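Local coordinates for nonsense-mediated mRNA decay protein 2 (Saccharomyces cerevisiae, PDB 4LUN) that takes part in nonsense-mediated decay of mRNAs carrying premature stop codons, this chain being the N-terminal MIF4G domain of the longer protein, at residues N13-W17 against V153-R157; S110-G114 against D161-A167; L117-E121 against P169-Q173. One frame throughout, in Å; residues are numbered along the deposited sequence.

How the contacts relate
The three contacts follow one long connection, the loop between helix 130-152 and helix 182-190 of the HEAT-repeat MIF4G domain, as it runs past earlier parts of the chain. Contact 1 joins its start to the N-terminal helix 3-17; contact 2 lays 161-167 on helix 106-116; contact 3 sets 169-173 against the turn that follows that helix. Centres of contacts 1 and 2 lie about 14 Å apart, those of 2 and 3 about 12 Å. Trp17 CH2 rests 3.5 Å from Asp161 CB, and Phe156 packs on Leu112 and Leu113. Ile162 CD1 reaches Leu117 CD1 at 4.0 Å, while contacts 1 and 3 do not touch.

Contact 1: residues N13-W17 against V153-R157; sequences NTRAW and VGVFR
Trp17 and Arg157 lie flat on each other, the indole near the end of helix 3-17 and the guanidinium in the loop after helix 130-152; a Schellman motif with Gly154 at C-prime ends that helix. Their planes are 2° apart, and Arg157 CZ sits 3.8 Å from the centroid of the five-membered ring, a cation-pi stack. The arginine chain bends at chi3 and runs antiparallel to the indole side chain; its NE also makes a salt bridge with Asp161. At the ring edge, Trp17 NE1 donates to Val155 O at 3.0 Å, the acceptor lying in the indole plane. A leucine in place of Trp17 would probably leave Val155 O without this donor and the guanidinium without the flat surface it stacks on. Further back on the helix, Asn13 turns CG anti to its carbonyl carbon (chi1 -70°), which carries the amide toward the loop, where ND2 also lies against Val155 CG2. A water links Thr14 OG1, itself bonded to His10 O, with Arg157 NH1. Asn13 ND2 bonds Val153 O at 2.8 Å; the oxygen lies in the amide plane of Asn13, while ND2 stands 36° above the carbonyl plane of Val153.

Contact 2: residues S110-G114 against D161-A167; sequences SPLLG and DIESKDA
Ser110 OG is gripped by two hydrogen bonds from the 161-167 loop, giving one and receiving the other. It donates to Asp166 OD2 at 2.6 Å, meeting the carboxylate on its anti side and 17° out of its plane, and it accepts the backbone N-H of Glu163 at 2.9 Å in a nearly straight bond (167°). The hydroxyl reaches both because chi1 of 168° swings it opposite the serine's own N and out toward the loop. Glu163 and Asp166 are the two ends of a type I beta turn, closed by Asp166 N to Glu163 O, so the one hydroxyl holds the turn at both ends. Beside it the Asp166 carboxylate passes alongside Pro111, with OD1 3.7 Å from Pro111 CB. Pro111 brings no N-H, and helix 106-116 is kinked there. Ile162 then packs onto the next part of the helix: it crosses Leu113 at about a right angle, CG1 lying 3.8 Å from Leu113 CD2, while its CD1 reaches over Gly114 CA. The loop comes close at Gly114, whose CA makes a CA-H...O contact of 3.5 Å with Ala167 O; a beta carbon there would probably run into that oxygen. Together these contacts moor a long interhelical loop along one flank of a helix in the HEAT-repeat MIF4G domain.

Contact 3: residues L117-E121 against P169-Q173; sequences LQAFE and PNFLQ
Leu117 and Pro169 meet in a loop-to-loop contact, apolar on its inner side and with a polar side formed by Glu121, Gln118 and Asn170, where the turn after helix 106-116 faces the connection leading to helix 182-190. Pro169 CG wedges against Leu117, 3.6 Å from its CB. Leu117 CD1 meets Leu172 CD1 at 3.8 Å, the two side chains crossing at about a right angle, and behind them Leu117 also touches Phe147 and Ile186. In the all-helical MIF4G fold this ties the linker after helix 106-116 to the short 3-10 segment 170-172, with helices 130-152 and 182-190 backing the pair. Phe171 takes the position between its backbone N and carbonyl carbon (chi1 83°), which turns its ring toward the other loop: CZ touches Phe120 CB at 3.8 Å, while Leu117 O and Glu121 OE1 lie in the ring plane at the edge. Glu121, its chain bent at chi2 (80°), brings the carboxylate back over the start of the 3-10 segment, its plane 72° from the ring. With its syn lone pair OE1 accepts Phe171 N at 3.0 Å, and the same oxygen is 3.2 Å from Phe171 CD2. Nearby a water lies 3.0 Å from Gln118 OE1 and accepts from Asn170 N, also at 3.0 Å.

Contact 1: residues N13-W17 against V153-R157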
loop_
_atom_site.group_PDB
_atom_site.type_symbol
_atom_site.label_atom_id
_atom_site.label_comp_id
_atom_site.label_asym_id
_atom_site.label_seq_id
_atom_site.Cartn_x
_atom_site.Cartn_y
_atom_site.Cartn_z
ATOM N N ASN A 13 14.215 12.064 10.848
ATOM C CA ASN A 13 14.215 10.612 10.809
ATOM C C ASN A 13 15.505 10.069 10.210
ATOM O O ASN A 13 15.962 8.989 10.568
ATOM C CB ASN A 13 12.973 10.103 10.059
ATOM C CG ASN A 13 11.695 10.334 10.845
ATOM O OD1 ASN A 13 11.719 10.358 12.077
ATOM N ND2 ASN A 13 10.573 10.506 10.147
ATOM N N THR A 14 16.096 10.832 9.295
ATOM C CA THR A 14 17.332 10.411 8.656
ATOM C C THR A 14 18.473 10.537 9.669
ATOM O O THR A 14 19.336 9.666 9.771
ATOM C CB THR A 14 17.623 11.246 7.396
ATOM O OG1 THR A 14 16.601 11.012 6.408
ATOM C CG2 THR A 14 18.984 10.878 6.813
ATOM N N ARG A 15 18.453 11.611 10.447
ATOM C CA ARG A 15 19.446 11.780 11.509
ATOM C C ARG A 15 19.353 10.670 12.551
ATOM O O ARG A 15 20.373 10.152 13.009
ATOM C CB ARG A 15 19.320 13.162 12.155
ATOM C CG ARG A 15 19.737 14.285 11.217
ATOM C CD ARG A 15 20.229 15.499 11.969
ATOM N NE ARG A 15 19.145 16.258 12.580
ATOM C CZ ARG A 15 19.114 16.620 13.859
ATOM N NH1 ARG A 15 20.106 16.283 14.671
ATOM N NH2 ARG A 15 18.086 17.317 14.324
ATOM N N ALA A 16 18.131 10.279 12.909
ATOM C CA ALA A 16 17.942 9.179 13.847
ATOM C C ALA A 16 18.485 7.863 13.292
ATOM O O ALA A 16 19.119 7.101 14.023
ATOM C CB ALA A 16 16.469 9.037 14.247
ATOM N N TRP A 17 18.250 7.600 12.006
ATOM C CA TRP A 17 18.820 6.416 11.382
ATOM C C TRP A 17 20.341 6.497 11.444
ATOM O O TRP A 17 21.018 5.476 11.518
ATOM C CB TRP A 17 18.362 6.258 9.933
ATOM C CG TRP A 17 17.109 5.421 9.755
ATOM C CD1 TRP A 17 15.942 5.813 9.164
ATOM C CD2 TRP A 17 16.920 4.046 10.144
ATOM N NE1 TRP A 17 15.037 4.781 9.176
ATOM C CE2 TRP A 17 15.607 3.692 9.763
ATOM C CE3 TRP A 17 17.728 3.097 10.779
ATOM C CZ2 TRP A 17 15.084 2.412 10.004
ATOM C CZ3 TRP A 17 17.201 1.827 11.017
ATOM C CH2 TRP A 17 15.891 1.500 10.630
ATOM N N VAL A 153 8.651 9.914 4.740
ATOM C CA VAL A 153 9.281 10.644 5.846
ATOM C C VAL A 153 10.550 9.969 6.363
ATOM O O VAL A 153 11.087 10.360 7.390
ATOM C CB VAL A 153 8.295 10.974 7.010
ATOM C CG1 VAL A 153 7.169 11.867 6.501
ATOM C CG2 VAL A 153 7.751 9.702 7.650
ATOM N N GLY A 154 11.046 8.973 5.641
ATOM C CA GLY A 154 12.343 8.407 5.967
ATOM C C GLY A 154 12.374 7.429 7.127
ATOM O O GLY A 154 13.439 7.121 7.663
ATOM N N VAL A 155 11.213 6.914 7.510
ATOM C CA VAL A 155 11.170 5.901 8.560
ATOM C C VAL A 155 11.413 4.513 7.970
ATOM O O VAL A 155 12.314 3.783 8.402
ATOM C CB VAL A 155 9.824 5.937 9.303
ATOM C CG1 VAL A 155 9.734 4.781 10.297
ATOM C CG2 VAL A 155 9.669 7.267 10.022
ATOM N N PHE A 156 10.596 4.160 6.982
ATOM C CA PHE A 156 10.682 2.880 6.282
ATOM C C PHE A 156 11.398 3.077 4.953
ATOM O O PHE A 156 10.776 3.514 3.991
ATOM C CB PHE A 156 9.281 2.379 5.949
ATOM C CG PHE A 156 8.506 1.829 7.116
ATOM C CD1 PHE A 156 9.104 1.571 8.338
ATOM C CD2 PHE A 156 7.156 1.535 6.960
ATOM C CE1 PHE A 156 8.368 1.049 9.392
ATOM C CE2 PHE A 156 6.412 1.011 8.008
ATOM C CZ PHE A 156 7.020 0.763 9.229
ATOM N N ARG A 157 12.675 2.724 4.868
ATOM C CA ARG A 157 13.461 3.078 3.692
ATOM C C ARG A 157 13.869 1.922 2.802
ATOM O O ARG A 157 13.737 2.002 1.583
ATOM C CB ARG A 157 14.737 3.815 4.118
ATOM C CG ARG A 157 14.494 4.876 5.180
ATOM C CD ARG A 157 15.779 5.651 5.479
ATOM N NE ARG A 157 16.803 4.827 6.122
ATOM C CZ ARG A 157 18.026 5.265 6.405
ATOM N NH1 ARG A 157 18.370 6.511 6.106
ATOM N NH2 ARG A 157 18.909 4.463 6.982
HETATM O O HOH W 1 17.068 8.856 4.751
#

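Contact 2: residues S110-G114 against D161-A167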
loop_
_atom_site.group_PDB
_atom_site.type_symbol
_atom_site.label_atom_id
_atom_site.label_comp_id
_atom_site.label_asym_id
_atom_site.label_seq_id
_atom_site.Cartn_x
_atom_site.Cartn_y
_atom_site.Cartn_z
ATOM N N SER A 110 13.515 -1.288 12.933
ATOM C CA SER A 110 13.862 -2.537 12.249
ATOM C C SER A 110 12.850 -3.668 12.468
ATOM O O SER A 110 12.287 -4.189 11.488
ATOM C CB SER A 110 15.309 -2.981 12.545
ATOM O OG SER A 110 15.540 -4.307 12.097
ATOM N N PRO A 111 12.581 -4.049 13.735
ATOM C CA PRO A 111 11.584 -5.115 13.894
ATOM C C PRO A 111 10.164 -4.697 13.480
ATOM O O PRO A 111 9.393 -5.544 13.020
ATOM C CB PRO A 111 11.646 -5.444 15.393
ATOM C CG PRO A 111 12.240 -4.232 16.036
ATOM C CD PRO A 111 13.171 -3.636 15.023
ATOM N N LEU A 112 9.828 -3.417 13.625
ATOM C CA LEU A 112 8.529 -2.931 13.188
ATOM C C LEU A 112 8.399 -3.090 11.675
ATOM O O LEU A 112 7.396 -3.599 11.185
ATOM C CB LEU A 112 8.324 -1.459 13.564
ATOM C CG LEU A 112 7.091 -0.798 12.917
ATOM C CD1 LEU A 112 5.806 -1.442 13.391
ATOM C CD2 LEU A 112 7.050 0.704 13.146
ATOM N N LEU A 113 9.422 -2.663 10.942
ATOM C CA LEU A 113 9.355 -2.740 9.484
ATOM C C LEU A 113 9.243 -4.182 9.016
ATOM O O LEU A 113 8.453 -4.497 8.120
ATOM C CB LEU A 113 10.580 -2.073 8.858
ATOM C CG LEU A 113 10.735 -2.247 7.346
ATOM C CD1 LEU A 113 9.529 -1.657 6.631
ATOM C CD2 LEU A 113 12.008 -1.583 6.857
ATOM N N GLY A 114 10.043 -5.059 9.617
ATOM C CA GLY A 114 10.038 -6.458 9.229
ATOM C C GLY A 114 8.685 -7.109 9.436
ATOM O O GLY A 114 8.232 -7.893 8.598
ATOM N N ASP A 161 17.997 -1.757 6.201
ATOM C CA ASP A 161 17.888 -1.231 7.560
ATOM C C ASP A 161 17.466 -2.305 8.549
ATOM O O ASP A 161 17.527 -2.100 9.764
ATOM C CB ASP A 161 16.849 -0.108 7.638
ATOM C CG ASP A 161 17.325 1.188 7.013
ATOM O OD1 ASP A 161 16.453 1.969 6.581
ATOM O OD2 ASP A 161 18.548 1.441 6.962
ATOM N N ILE A 162 17.000 -3.437 8.038
ATOM C CA ILE A 162 16.506 -4.493 8.914
ATOM C C ILE A 162 17.676 -5.346 9.391
ATOM O O ILE A 162 18.549 -5.709 8.603
ATOM C CB ILE A 162 15.440 -5.357 8.217
ATOM C CG1 ILE A 162 14.334 -4.459 7.663
ATOM C CG2 ILE A 162 14.861 -6.372 9.180
ATOM C CD1 ILE A 162 13.206 -5.202 6.966
ATOM N N GLU A 163 17.713 -5.628 10.690
ATOM C CA GLU A 163 18.747 -6.497 11.239
ATOM C C GLU A 163 18.535 -7.919 10.753
ATOM O O GLU A 163 17.401 -8.341 10.532
ATOM C CB GLU A 163 18.715 -6.490 12.766
ATOM C CG GLU A 163 19.781 -5.631 13.408
ATOM C CD GLU A 163 19.349 -4.191 13.542
ATOM O OE1 GLU A 163 18.762 -3.850 14.591
ATOM O OE2 GLU A 163 19.591 -3.402 12.603
ATOM N N SER A 164 19.628 -8.659 10.607
ATOM C CA SER A 164 19.558 -10.071 10.252
ATOM C C SER A 164 18.690 -10.811 11.265
ATOM O O SER A 164 17.978 -11.758 10.925
ATOM C CB SER A 164 20.962 -10.680 10.231
ATOM O OG SER A 164 21.964 -9.675 10.227
ATOM N N LYS A 165 18.751 -10.349 12.511
ATOM C CA LYS A 165 17.980 -10.913 13.614
ATOM C C LYS A 165 16.477 -10.803 13.359
ATOM O O LYS A 165 15.700 -11.673 13.759
ATOM C CB LYS A 165 18.350 -10.188 14.918
ATOM C CG LYS A 165 17.726 -10.754 16.190
ATOM C CD LYS A 165 18.728 -11.593 16.983
ATOM C CE LYS A 165 18.198 -11.956 18.372
ATOM N NZ LYS A 165 18.556 -10.954 19.422
ATOM N N ASP A 166 16.073 -9.731 12.685
ATOM C CA ASP A 166 14.658 -9.462 12.463
ATOM C C ASP A 166 14.155 -10.091 11.165
ATOM O O ASP A 166 14.706 -9.856 10.089
ATOM C CB ASP A 166 14.396 -7.957 12.470
ATOM C CG ASP A 166 14.712 -7.323 13.807
ATOM O OD1 ASP A 166 14.367 -7.924 14.847
ATOM O OD2 ASP A 166 15.317 -6.230 13.818
ATOM N N ALA A 167 13.098 -10.886 11.282
ATOM C CA ALA A 167 12.576 -11.646 10.159
ATOM C C ALA A 167 11.890 -10.756 9.135
ATOM O O ALA A 167 11.251 -9.762 9.478
ATOM C CB ALA A 167 11.614 -12.728 10.646
#

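Contact 3: residues L117-E121 against P169-Q173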
loop_
_atom_site.group_PDB
_atom_site.type_symbol
_atom_site.label_atom_id
_atom_site.label_comp_id
_atom_site.label_asym_id
_atom_site.label_seq_id
_atom_site.Cartn_x
_atom_site.Cartn_y
_atom_site.Cartn_z
ATOM N N LEU A 117 5.941 -5.556 6.950
ATOM C CA LEU A 117 6.051 -6.015 5.564
ATOM C C LEU A 117 5.326 -7.337 5.318
ATOM O O LEU A 117 5.029 -7.689 4.166
ATOM C CB LEU A 117 7.526 -6.130 5.157
ATOM C CG LEU A 117 8.261 -4.805 4.935
ATOM C CD1 LEU A 117 9.782 -5.029 4.854
ATOM C CD2 LEU A 117 7.746 -4.147 3.644
ATOM N N GLN A 118 5.055 -8.074 6.397
ATOM C CA GLN A 118 4.321 -9.332 6.273
ATOM C C GLN A 118 2.927 -9.077 5.705
ATOM O O GLN A 118 2.318 -9.966 5.108
ATOM C CB GLN A 118 4.233 -10.036 7.629
ATOM C CG GLN A 118 3.545 -11.394 7.606
ATOM C CD GLN A 118 4.222 -12.395 6.684
ATOM O OE1 GLN A 118 5.447 -12.465 6.614
ATOM N NE2 GLN A 118 3.417 -13.182 5.971
ATOM N N ALA A 119 2.443 -7.842 5.844
ATOM C CA ALA A 119 1.113 -7.476 5.339
ATOM C C ALA A 119 1.007 -7.557 3.817
ATOM O O ALA A 119 -0.095 -7.581 3.240
ATOM C CB ALA A 119 0.746 -6.081 5.810
ATOM N N PHE A 120 2.166 -7.602 3.157
ATOM C CA PHE A 120 2.230 -7.584 1.713
ATOM C C PHE A 120 2.504 -8.951 1.096
ATOM O O PHE A 120 2.507 -9.091 -0.120
ATOM C CB PHE A 120 3.291 -6.562 1.260
ATOM C CG PHE A 120 2.989 -5.167 1.717
ATOM C CD1 PHE A 120 1.750 -4.601 1.439
ATOM C CD2 PHE A 120 3.912 -4.442 2.441
ATOM C CE1 PHE A 120 1.439 -3.325 1.870
ATOM C CE2 PHE A 120 3.615 -3.160 2.891
ATOM C CZ PHE A 120 2.370 -2.599 2.599
ATOM N N GLU A 121 2.728 -9.965 1.928
ATOM C CA GLU A 121 2.899 -11.312 1.387
ATOM C C GLU A 121 1.553 -11.764 0.814
ATOM O O GLU A 121 0.524 -11.679 1.492
ATOM C CB GLU A 121 3.372 -12.261 2.497
ATOM C CG GLU A 121 3.605 -13.717 2.042
ATOM C CD GLU A 121 4.942 -13.937 1.343
ATOM O OE1 GLU A 121 5.964 -13.412 1.830
ATOM O OE2 GLU A 121 4.980 -14.650 0.313
ATOM N N PRO A 169 9.463 -11.026 5.322
ATOM C CA PRO A 169 8.558 -11.969 4.651
ATOM C C PRO A 169 9.265 -12.789 3.586
ATOM O O PRO A 169 10.262 -12.342 3.013
ATOM C CB PRO A 169 7.528 -11.057 3.967
ATOM C CG PRO A 169 7.659 -9.740 4.641
ATOM C CD PRO A 169 9.052 -9.622 5.132
ATOM N N ASN A 170 8.722 -13.967 3.296
ATOM C CA ASN A 170 9.305 -14.850 2.287
ATOM C C ASN A 170 9.558 -14.175 0.944
ATOM O O ASN A 170 10.593 -14.406 0.314
ATOM C CB ASN A 170 8.426 -16.087 2.067
ATOM C CG ASN A 170 8.467 -17.050 3.234
ATOM O OD1 ASN A 170 8.772 -16.669 4.362
ATOM N ND2 ASN A 170 8.151 -18.314 2.965
ATOM N N PHE A 171 8.626 -13.337 0.502
ATOM C CA PHE A 171 8.723 -12.772 -0.844
ATOM C C PHE A 171 9.855 -11.761 -0.995
ATOM O O PHE A 171 10.211 -11.393 -2.103
ATOM C CB PHE A 171 7.378 -12.187 -1.309
ATOM C CG PHE A 171 7.099 -10.781 -0.828
ATOM C CD1 PHE A 171 7.359 -9.695 -1.651
ATOM C CD2 PHE A 171 6.500 -10.557 0.402
ATOM C CE1 PHE A 171 7.077 -8.409 -1.230
ATOM C CE2 PHE A 171 6.222 -9.272 0.830
ATOM C CZ PHE A 171 6.511 -8.198 0.014
ATOM N N LEU A 172 10.417 -11.331 0.131
ATOM C CA LEU A 172 11.495 -10.344 0.106
ATOM C C LEU A 172 12.833 -10.969 0.480
ATOM O O LEU A 172 13.825 -10.259 0.619
ATOM C CB LEU A 172 11.193 -9.204 1.080
ATOM C CG LEU A 172 9.982 -8.344 0.722
ATOM C CD1 LEU A 172 9.607 -7.459 1.884
ATOM C CD2 LEU A 172 10.305 -7.493 -0.500
ATOM N N GLN A 173 12.857 -12.287 0.663
ATOM C CA GLN A 173 14.069 -12.956 1.149
ATOM C C GLN A 173 15.022 -13.336 0.028
ATOM O O GLN A 173 14.636 -13.383 -1.143
ATOM C CB GLN A 173 13.711 -14.212 1.947
ATOM C CG GLN A 173 13.140 -13.942 3.337
ATOM C CD GLN A 173 12.748 -15.216 4.059
ATOM O OE1 GLN A 173 13.052 -16.321 3.603
ATOM N NE2 GLN A 173 12.060 -15.070 5.189
HETATM O O HOH W 2 6.264 -14.652 4.795
#